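Side-chain contacts in rutinosidase (Aspergillus niger, PDB 6I1A), which is named as a rutinosidase of glycosyl hydrolase family 5, a secreted enzyme that hydrolyses glycosidic bonds and may also act as a transglycosylase: residues Ile192-Asp197 with Gly243-Pro248; Gln249-Asp254 with Leu261-His266. One frame throughout, in Å; residues are numbered along the deposited sequence.

Contact 1 of 2, residues Ile192-Asp197 with Gly243-Pro248; sequences INEPAD and GSFKYP. With EDO (1,2-ethanediol), chain H; EDO (1,2-ethanediol), chain K.
Beside the ring of Phe245, the carboxylate of Glu194 offers OE2 to two partners: O2 of an ethanediol (chain K), hydrogen-bonded to Glu194 OE2 at 2.7 Å, and ND1 of His266. The diol, probably taken up from the crystallisation liquor, grips both oxygens, since its O1 is 2.6 Å from Glu194 OE1. With CG anti to the carbonyl carbon (chi1 -63°) and the chain extended beyond it, the acid slants across Phe245, with Glu194 CD 3.6 Å from Phe245 CZ and the carboxylate and ring planes 57° apart. O2 of the diol sits near the ring plane, 3.7 Å from Phe245 CZ. Phe205 completes this wall, edge-to-face with Phe245.

A second grip lies one residue on. Ser244 OG donates to Pro195 O at 2.7 Å, coming almost straight onto the end of the carbonyl. OG lies opposite the backbone N and beside the carbonyl carbon (chi1 -166°), which carries it to Pro195 O, and behind it Ser244 CB packs 4.2 Å from Pro195 CG. Ser244 and Phe245 are the central residues of a type II' turn from Gly243 to Lys246, whose closing bond, Lys246 N to Gly243 O, is weak at 3.4 Å. Gln242 takes part on both sides, its OE1 accepting from Glu194 N and its NE2 donating to Ser244 O.

Asn193-Glu194-Pro195 matches the Asn-Glu-Pro signature of family 5, in which relatives carry their acid/base glutamate. The diol therefore probably occupies part of the sugar-binding cleft, where His266 and Phe245 restrict the carboxylate, while the Ser244-Pro195 bond joins the two loops.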
ATOM      1  N   ILE A 192      14.358 -16.465  -9.959  1.00 11.05           N
ATOM      2  CA  ILE A 192      12.883 -16.457  -9.872  1.00 11.65           C
ATOM      3  C   ILE A 192      12.409 -15.032 -10.153  1.00 11.21           C
ATOM      4  O   ILE A 192      13.182 -14.073  -9.955  1.00 11.32           O
ATOM      5  CB  ILE A 192      12.389 -16.976  -8.491  1.00 10.87           C
ATOM      6  CG1 ILE A 192      10.922 -17.451  -8.527  1.00 11.78           C
ATOM      7  CG2 ILE A 192      12.625 -15.974  -7.385  1.00 12.83           C
ATOM      8  CD1 ILE A 192      10.583 -18.381  -7.345  1.00 12.39           C
ATOM      9  N   ASN A 193      11.142 -14.930 -10.567  1.00 10.36           N
ATOM     10  CA  ASN A 193      10.515 -13.618 -10.851  1.00 10.60           C
ATOM     11  C   ASN A 193       9.107 -13.605 -10.309  1.00 10.41           C
ATOM     12  O   ASN A 193       8.286 -14.470 -10.675  1.00 11.06           O
ATOM     13  CB  ASN A 193      10.492 -13.382 -12.348  1.00 10.71           C
ATOM     14  CG  ASN A 193       9.886 -12.033 -12.667  1.00 11.06           C
ATOM     15  OD1 ASN A 193      10.559 -11.017 -12.512  1.00 11.50           O
ATOM     16  ND2 ASN A 193       8.623 -12.022 -13.111  1.00 11.79           N
ATOM     17  N   GLU A 194       8.791 -12.670  -9.404  1.00 10.62           N
ATOM     18  CA  GLU A 194       7.439 -12.393  -8.894  1.00 11.40           C
ATOM     19  C   GLU A 194       6.707 -13.667  -8.461  1.00 11.12           C
ATOM     20  O   GLU A 194       5.549 -13.888  -8.840  1.00 11.62           O
ATOM     21  CB  GLU A 194       6.646 -11.562  -9.902  1.00 11.61           C
ATOM     22  CG  GLU A 194       7.239 -10.213 -10.160  1.00 11.69           C
ATOM     23  CD  GLU A 194       6.430  -9.377 -11.148  1.00 12.09           C
ATOM     24  OE1 GLU A 194       5.318  -9.755 -11.562  1.00 12.97           O
ATOM     25  OE2 GLU A 194       6.888  -8.186 -11.393  1.00 12.68           O
ATOM     26  N   PRO A 195       7.305 -14.471  -7.552  1.00 11.56           N
ATOM     27  CA  PRO A 195       6.543 -15.574  -6.974  1.00 11.73           C
ATOM     28  C   PRO A 195       5.379 -15.017  -6.154  1.00 11.85           C
ATOM     29  O   PRO A 195       5.538 -14.026  -5.409  1.00 12.04           O
ATOM     30  CB  PRO A 195       7.588 -16.293  -6.086  1.00 12.64           C
ATOM     31  CG  PRO A 195       8.572 -15.187  -5.724  1.00 12.95           C
ATOM     32  CD  PRO A 195       8.625 -14.309  -6.944  1.00 11.92           C
ATOM     33  N   ALA A 196       4.217 -15.651  -6.225  1.00 12.19           N
ATOM     34  CA  ALA A 196       3.008 -15.206  -5.509  1.00 12.10           C
ATOM     35  C   ALA A 196       2.079 -16.394  -5.347  1.00 12.40           C
ATOM     36  O   ALA A 196       1.759 -17.013  -6.351  1.00 13.68           O
ATOM     37  CB  ALA A 196       2.371 -14.080  -6.249  1.00 12.89           C
ATOM     38  N   ASP A 197       1.673 -16.655  -4.101  1.00 12.85           N
ATOM     39  CA  ASP A 197       0.759 -17.765  -3.795  1.00 13.86           C
ATOM     40  C   ASP A 197      -0.586 -17.267  -3.325  1.00 13.78           C
ATOM     41  O   ASP A 197      -1.436 -18.139  -2.935  1.00 16.79           O
ATOM     42  CB  ASP A 197       1.327 -18.739  -2.765  1.00 13.85           C
ATOM     43  CG  ASP A 197       1.464 -18.132  -1.409  1.00 14.66           C
ATOM     44  OD1 ASP A 197       1.528 -16.906  -1.321  1.00 14.67           O
ATOM     45  OD2 ASP A 197       1.546 -18.895  -0.404  1.00 18.37           O
ATOM     46  N   GLY A 243      12.262 -10.837  -4.540  1.00 12.49           N
ATOM     47  CA  GLY A 243      11.481 -11.331  -3.407  1.00 11.95           C
ATOM     48  C   GLY A 243      10.038 -10.906  -3.463  1.00 13.57           C
ATOM     49  O   GLY A 243       9.478 -10.425  -2.472  1.00 14.13           O
ATOM     50  N   SER A 244       9.387 -11.134  -4.594  1.00 13.19           N
ATOM     51  CA  SER A 244       7.963 -10.791  -4.784  1.00 12.77           C
ATOM     52  C   SER A 244       7.829  -9.282  -4.542  1.00 13.82           C
ATOM     53  O   SER A 244       8.684  -8.502  -4.948  1.00 13.91           O
ATOM     54  CB  SER A 244       7.075 -11.668  -3.915  1.00 13.72           C
ATOM     55  OG  SER A 244       5.704 -11.587  -4.289  1.00 14.82           O
ATOM     56  N   PHE A 245       6.788  -8.874  -3.833  1.00 13.36           N
ATOM     57  CA  PHE A 245       6.500  -7.457  -3.529  1.00 12.92           C
ATOM     58  C   PHE A 245       6.607  -7.251  -2.047  1.00 13.69           C
ATOM     59  O   PHE A 245       6.080  -6.249  -1.551  1.00 14.47           O
ATOM     60  CB  PHE A 245       5.141  -7.057  -4.105  1.00 13.61           C
ATOM     61  CG  PHE A 245       4.993  -7.385  -5.566  1.00 13.97           C
ATOM     62  CD1 PHE A 245       5.624  -6.596  -6.532  1.00 16.35           C
ATOM     63  CD2 PHE A 245       4.308  -8.505  -5.957  1.00 14.28           C
ATOM     64  CE1 PHE A 245       5.506  -6.955  -7.882  1.00 16.51           C
ATOM     65  CE2 PHE A 245       4.195  -8.864  -7.278  1.00 15.23           C
ATOM     66  CZ  PHE A 245       4.795  -8.099  -8.233  1.00 16.00           C
ATOM     67  N   LYS A 246       7.334  -8.102  -1.324  1.00 15.52           N
ATOM     68  CA  LYS A 246       7.700  -7.828   0.082  1.00 14.39           C
ATOM     69  C   LYS A 246       8.722  -6.700   0.099  1.00 17.51           C
ATOM     70  O   LYS A 246       9.561  -6.551  -0.858  1.00 19.21           O
ATOM     71  CB  LYS A 246       8.366  -9.063   0.703  1.00 17.50           C
ATOM     72  CG  LYS A 246       7.512 -10.261   0.678  1.00 19.52           C
ATOM     73  CD  LYS A 246       6.253 -10.122   1.409  1.00 17.52           C
ATOM     74  CE  LYS A 246       5.700 -11.374   2.033  1.00 18.13           C
ATOM     75  NZ  LYS A 246       4.408 -11.062   2.724  1.00 15.96           N
ATOM     76  N   TYR A 247       8.719  -5.919   1.145  1.00 19.96           N
ATOM     77  CA  TYR A 247       9.841  -4.963   1.337  1.00 23.70           C
ATOM     78  C   TYR A 247      11.130  -5.755   1.491  1.00 22.60           C
ATOM     79  O   TYR A 247      11.112  -6.844   2.049  1.00 20.14           O
ATOM     80  CB  TYR A 247       9.473  -4.108   2.528  1.00 25.13           C
ATOM     81  CG  TYR A 247       8.184  -3.376   2.229  1.00 26.79           C
ATOM     82  CD1 TYR A 247       7.756  -3.178   0.901  1.00 33.77           C
ATOM     83  CD2 TYR A 247       7.281  -3.150   3.216  1.00 30.45           C
ATOM     84  CE1 TYR A 247       6.510  -2.616   0.610  1.00 33.12           C
ATOM     85  CE2 TYR A 247       6.068  -2.534   2.952  1.00 28.25           C
ATOM     86  CZ  TYR A 247       5.677  -2.256   1.660  1.00 34.84           C
ATOM     87  OH  TYR A 247       4.413  -1.742   1.458  1.00 37.67           O
ATOM     88  N   PRO A 248      12.292  -5.278   0.959  1.00 20.72           N
ATOM     89  CA  PRO A 248      13.544  -5.996   1.123  1.00 18.56           C
ATOM     90  C   PRO A 248      13.797  -6.333   2.585  1.00 19.29           C
ATOM     91  O   PRO A 248      14.369  -7.388   2.861  1.00 16.86           O
ATOM     92  CB  PRO A 248      14.604  -5.033   0.544  1.00 18.92           C
ATOM     93  CG  PRO A 248      13.817  -4.224  -0.488  1.00 20.07           C
ATOM     94  CD  PRO A 248      12.449  -4.080   0.107  1.00 20.99           C
TER
HETATM   95  C1  EDO H 406      12.670  -7.607  -1.918  1.00 30.48           C
HETATM   96  O1  EDO H 406      11.519  -8.118  -1.319  1.00 38.76           O
HETATM   97  C2  EDO H 406      12.399  -7.425  -3.353  1.00 23.86           C
HETATM   98  O2  EDO H 406      13.223  -8.179  -4.100  1.00 17.66           O
HETATM   99  C1  EDO K 409       3.394  -7.454 -13.226  1.00 23.00           C
HETATM  100  O1  EDO K 409       4.208  -8.548 -13.538  1.00 18.38           O
HETATM  101  C2  EDO K 409       4.234  -6.279 -12.865  1.00 23.05           C
HETATM  102  O2  EDO K 409       4.868  -6.397 -11.560  1.00 22.34           O

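Contact 2 of 2, residues Gln249-Asp254 with Leu261-His266; sequences QYWEGD and LVFDTH. With EDO (1,2-ethanediol), chain H; EDO (1,2-ethanediol), chain P; EDO (1,2-ethanediol), chain J.
Apolar contact between Trp251 and Phe263 carries this meeting of helix 248-252 with strand 261-269. It is the methylene of the tryptophan that leads, with Trp251 CB 3.7 Å from Phe263 CE1; the two side chains slant past each other. Glu252 extends the contact along the helix by its aliphatic part, its CG lying 4.3 Å from Phe263 CE2, and its carboxylate turns elsewhere, OE1 bonding to Thr294. The indole itself is backed by its neighbour: Tyr250 CD2 stands 3.6 Å above its plane, over the centre. An ethanediol (chain H) adds its C1, 3.8 Å from Phe263 CD1.

Polar contacts lie beside it. Trp251 CG is anti to the carbonyl carbon (chi1 -56°), swinging the indole to where its edge meets O1 of the diol. Trp251 NE1 bonds to Gly243 O, and the diol bridges the join, its O2 bonded to Asp264 O at 2.8 Å.

A hydrogen bond and a salt bridge lie on the other side of the strand. His266 NE2 donates to Asp264 OD2 at 2.9 Å, bent to 151°, reaching the carboxylate from 45° above its plane, and Arg92 forms a salt bridge with the same oxygen.

The strand is thus two-sided: Phe263 packs against the helix of a beta-alpha-beta unit by hydrocarbon contact, whereas Asp264 on NE2, held by Arg92, and Glu194 on ND1 together limit the rotation of the His266 imidazole.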
ATOM      1  N   GLN A 249      13.426  -5.438   3.520  1.00 20.79           N
ATOM      2  CA  GLN A 249      13.575  -5.651   4.962  1.00 26.28           C
ATOM      3  C   GLN A 249      13.002  -6.997   5.399  1.00 22.62           C
ATOM      4  O   GLN A 249      13.468  -7.610   6.362  1.00 23.96           O
ATOM      5  CB  GLN A 249      12.851  -4.535   5.754  1.00 32.47           C
ATOM      6  CG  GLN A 249      13.026  -3.095   5.224  1.00 30.73           C
ATOM      7  CD  GLN A 249      12.261  -2.575   4.030  1.00 30.38           C
ATOM      8  OE1 GLN A 249      12.713  -2.613   2.891  1.00 28.37           O
ATOM      9  NE2 GLN A 249      11.213  -1.760   4.239  1.00 37.56           N
ATOM     10  N   TYR A 250      11.945  -7.488   4.724  1.00 19.13           N
ATOM     11  CA  TYR A 250      11.301  -8.759   5.057  1.00 19.51           C
ATOM     12  C   TYR A 250      12.290  -9.893   4.950  1.00 17.90           C
ATOM     13  O   TYR A 250      12.183 -10.882   5.716  1.00 20.81           O
ATOM     14  CB  TYR A 250      10.103  -9.019   4.139  1.00 18.10           C
ATOM     15  CG  TYR A 250       9.378 -10.311   4.341  1.00 16.86           C
ATOM     16  CD1 TYR A 250       8.308 -10.401   5.198  1.00 16.82           C
ATOM     17  CD2 TYR A 250       9.684 -11.456   3.590  1.00 16.48           C
ATOM     18  CE1 TYR A 250       7.638 -11.594   5.388  1.00 18.27           C
ATOM     19  CE2 TYR A 250       8.990 -12.622   3.728  1.00 18.10           C
ATOM     20  CZ  TYR A 250       7.996 -12.716   4.667  1.00 20.02           C
ATOM     21  OH  TYR A 250       7.332 -13.884   4.753  1.00 21.59           O
ATOM     22  N   TRP A 251      13.180  -9.837   3.953  1.00 15.82           N
ATOM     23  CA  TRP A 251      14.078 -10.963   3.640  1.00 16.05           C
ATOM     24  C   TRP A 251      15.482 -10.773   4.230  1.00 15.56           C
ATOM     25  O   TRP A 251      16.255 -11.703   4.237  1.00 17.04           O
ATOM     26  CB  TRP A 251      14.235 -11.118   2.111  1.00 15.00           C
ATOM     27  CG  TRP A 251      12.967 -11.295   1.340  1.00 14.59           C
ATOM     28  CD1 TRP A 251      12.330 -10.387   0.553  1.00 15.10           C
ATOM     29  CD2 TRP A 251      12.259 -12.529   1.156  1.00 14.87           C
ATOM     30  NE1 TRP A 251      11.225 -10.959  -0.046  1.00 14.43           N
ATOM     31  CE2 TRP A 251      11.179 -12.278   0.290  1.00 13.51           C
ATOM     32  CE3 TRP A 251      12.423 -13.802   1.724  1.00 14.69           C
ATOM     33  CZ2 TRP A 251      10.281 -13.271  -0.073  1.00 15.87           C
ATOM     34  CZ3 TRP A 251      11.531 -14.777   1.341  1.00 15.42           C
ATOM     35  CH2 TRP A 251      10.484 -14.524   0.463  1.00 14.76           C
ATOM     36  N   GLU A 252      15.825  -9.558   4.622  1.00 16.69           N
ATOM     37  CA  GLU A 252      17.217  -9.202   5.068  1.00 18.21           C
ATOM     38  C   GLU A 252      17.779 -10.146   6.140  1.00 16.70           C
ATOM     39  O   GLU A 252      18.991 -10.506   5.996  1.00 18.04           O
ATOM     40  CB  GLU A 252      17.236  -7.769   5.637  1.00 21.53           C
ATOM     41  CG  GLU A 252      17.318  -6.769   4.544  1.00 22.16           C
ATOM     42  CD  GLU A 252      17.325  -5.340   5.066  1.00 21.96           C
ATOM     43  OE1 GLU A 252      17.451  -5.157   6.276  1.00 24.74           O
ATOM     44  OE2 GLU A 252      17.275  -4.453   4.231  1.00 21.15           O
ATOM     45  N   GLY A 253      16.962 -10.468   7.134  1.00 17.99           N
ATOM     46  CA  GLY A 253      17.370 -11.305   8.263  1.00 19.73           C
ATOM     47  C   GLY A 253      17.627 -12.714   7.838  1.00 19.85           C
ATOM     48  O   GLY A 253      18.215 -13.487   8.639  1.00 22.40           O
ATOM     49  N   ASP A 254      17.291 -13.132   6.619  1.00 17.41           N
ATOM     50  CA  ASP A 254      17.418 -14.554   6.206  1.00 17.64           C
ATOM     51  C   ASP A 254      18.761 -14.893   5.579  1.00 17.39           C
ATOM     52  O   ASP A 254      19.004 -16.072   5.309  1.00 19.94           O
ATOM     53  CB  ASP A 254      16.332 -14.904   5.169  1.00 18.67           C
ATOM     54  CG  ASP A 254      14.928 -14.846   5.732  1.00 21.56           C
ATOM     55  OD1 ASP A 254      14.751 -15.226   6.941  1.00 22.58           O
ATOM     56  OD2 ASP A 254      14.001 -14.480   4.969  1.00 24.65           O
ATOM     57  N   LEU A 261      24.691 -11.267  -2.909  1.00 14.39           N
ATOM     58  CA  LEU A 261      23.245 -11.168  -3.170  1.00 14.23           C
ATOM     59  C   LEU A 261      22.893  -9.710  -3.438  1.00 13.22           C
ATOM     60  O   LEU A 261      23.430  -8.808  -2.765  1.00 13.65           O
ATOM     61  CB  LEU A 261      22.535 -11.620  -1.903  1.00 17.76           C
ATOM     62  CG  LEU A 261      21.021 -11.712  -1.965  1.00 18.94           C
ATOM     63  CD1 LEU A 261      20.614 -12.917  -2.762  1.00 24.72           C
ATOM     64  CD2 LEU A 261      20.518 -11.810  -0.521  1.00 23.73           C
ATOM     65  N   VAL A 262      21.966  -9.523  -4.354  1.00 12.31           N
ATOM     66  CA  VAL A 262      21.349  -8.208  -4.629  1.00 12.80           C
ATOM     67  C   VAL A 262      19.859  -8.439  -4.764  1.00 13.22           C
ATOM     68  O   VAL A 262      19.433  -9.440  -5.369  1.00 12.42           O
ATOM     69  CB  VAL A 262      21.978  -7.596  -5.894  1.00 12.63           C
ATOM     70  CG1 VAL A 262      21.891  -8.488  -7.119  1.00 12.03           C
ATOM     71  CG2 VAL A 262      21.379  -6.211  -6.227  1.00 12.89           C
ATOM     72  N   PHE A 263      19.049  -7.532  -4.250  1.00 11.59           N
ATOM     73  CA  PHE A 263      17.601  -7.619  -4.429  1.00 12.48           C
ATOM     74  C   PHE A 263      17.165  -6.960  -5.737  1.00 13.03           C
ATOM     75  O   PHE A 263      17.745  -5.940  -6.106  1.00 13.00           O
ATOM     76  CB  PHE A 263      16.875  -6.951  -3.270  1.00 12.30           C
ATOM     77  CG  PHE A 263      16.965  -7.692  -1.978  1.00 13.55           C
ATOM     78  CD1 PHE A 263      16.214  -8.828  -1.797  1.00 16.23           C
ATOM     79  CD2 PHE A 263      17.604  -7.112  -0.894  1.00 17.11           C
ATOM     80  CE1 PHE A 263      16.239  -9.511  -0.589  1.00 18.09           C
ATOM     81  CE2 PHE A 263      17.638  -7.778   0.327  1.00 17.76           C
ATOM     82  CZ  PHE A 263      16.922  -8.975   0.471  1.00 18.87           C
ATOM     83  N   ASP A 264      16.147  -7.523  -6.353  1.00 11.48           N
ATOM     84  CA  ASP A 264      15.489  -6.916  -7.541  1.00 11.45           C
ATOM     85  C   ASP A 264      14.105  -6.475  -7.105  1.00 11.56           C
ATOM     86  O   ASP A 264      13.234  -7.322  -6.764  1.00 11.64           O
ATOM     87  CB  ASP A 264      15.363  -7.946  -8.640  1.00 11.07           C
ATOM     88  CG  ASP A 264      14.547  -7.501  -9.837  1.00 11.96           C
ATOM     89  OD1 ASP A 264      14.202  -6.302  -9.863  1.00 11.31           O
ATOM     90  OD2 ASP A 264      14.279  -8.305 -10.793  1.00 11.68           O
ATOM     91  N   THR A 265      13.870  -5.172  -7.020  1.00 10.48           N
ATOM     92  CA  THR A 265      12.548  -4.629  -6.728  1.00 10.72           C
ATOM     93  C   THR A 265      11.830  -4.193  -7.996  1.00  9.76           C
ATOM     94  O   THR A 265      12.492  -3.749  -8.938  1.00 11.31           O
ATOM     95  CB  THR A 265      12.622  -3.469  -5.735  1.00 11.55           C
ATOM     96  OG1 THR A 265      13.525  -2.494  -6.279  1.00 11.89           O
ATOM     97  CG2 THR A 265      13.051  -3.933  -4.357  1.00 12.62           C
ATOM     98  N   HIS A 266      10.531  -4.424  -8.035  1.00 10.88           N
ATOM     99  CA  HIS A 266       9.726  -4.061  -9.225  1.00 11.29           C
ATOM    100  C   HIS A 266       8.721  -3.012  -8.788  1.00 12.35           C
ATOM    101  O   HIS A 266       7.945  -3.268  -7.872  1.00 12.90           O
ATOM    102  CB  HIS A 266       8.974  -5.281  -9.779  1.00 11.07           C
ATOM    103  CG  HIS A 266       9.863  -6.299 -10.375  1.00 10.33           C
ATOM    104  ND1 HIS A 266       9.366  -7.467 -10.962  1.00 11.64           N
ATOM    105  CD2 HIS A 266      11.199  -6.344 -10.511  1.00 10.27           C
ATOM    106  CE1 HIS A 266      10.393  -8.187 -11.411  1.00 11.27           C
ATOM    107  NE2 HIS A 266      11.553  -7.540 -11.133  1.00 10.82           N
TER
HETATM  108  C1  EDO H 406      12.670  -7.607  -1.918  1.00 30.48           C
HETATM  109  O1  EDO H 406      11.519  -8.118  -1.319  1.00 38.76           O
HETATM  110  C2  EDO H 406      12.399  -7.425  -3.353  1.00 23.86           C
HETATM  111  O2  EDO H 406      13.223  -8.179  -4.100  1.00 17.66           O
HETATM  112  C1  EDO P 414       8.209   0.582   5.111  1.00 35.15           C
HETATM  113  O1  EDO P 414       9.574   1.052   4.967  1.00 38.49           O
HETATM  114  C2  EDO P 414       8.157  -0.416   6.210  1.00 30.56           C
HETATM  115  O2  EDO P 414       9.327  -1.240   6.301  1.00 36.12           O
HETATM  116  C1  EDO J 408      26.769  -8.039  -3.288  1.00 18.22           C
HETATM  117  O1  EDO J 408      26.024  -8.175  -2.150  1.00 19.24           O
HETATM  118  C2  EDO J 408      28.249  -8.299  -3.041  1.00 21.25           C
HETATM  119  O2  EDO J 408      28.867  -7.341  -2.160  1.00 23.45           O

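The two contacts, with centres 9 Å apart, follow one another along the chain: contact 1 lies in the loops after strands 187-190 and 239-241, contact 2 between the helix and strand that follow the latter. Two bridges connect them. Glu194 OE2 of contact 1 meets His266 ND1 of contact 2 at 2.6 Å, which carries the polar chain from Asp264 into the probable active site. Gly243 O accepts from Trp251 NE1 at 3.0 Å, tying loop to helix. The ethanediol of chain H touches both, bonded to Gly243 N and Lys246 O as well as to the strand. Lys246 NZ forms a salt bridge with Asp274 of the second subunit, on which Tyr250 also packs.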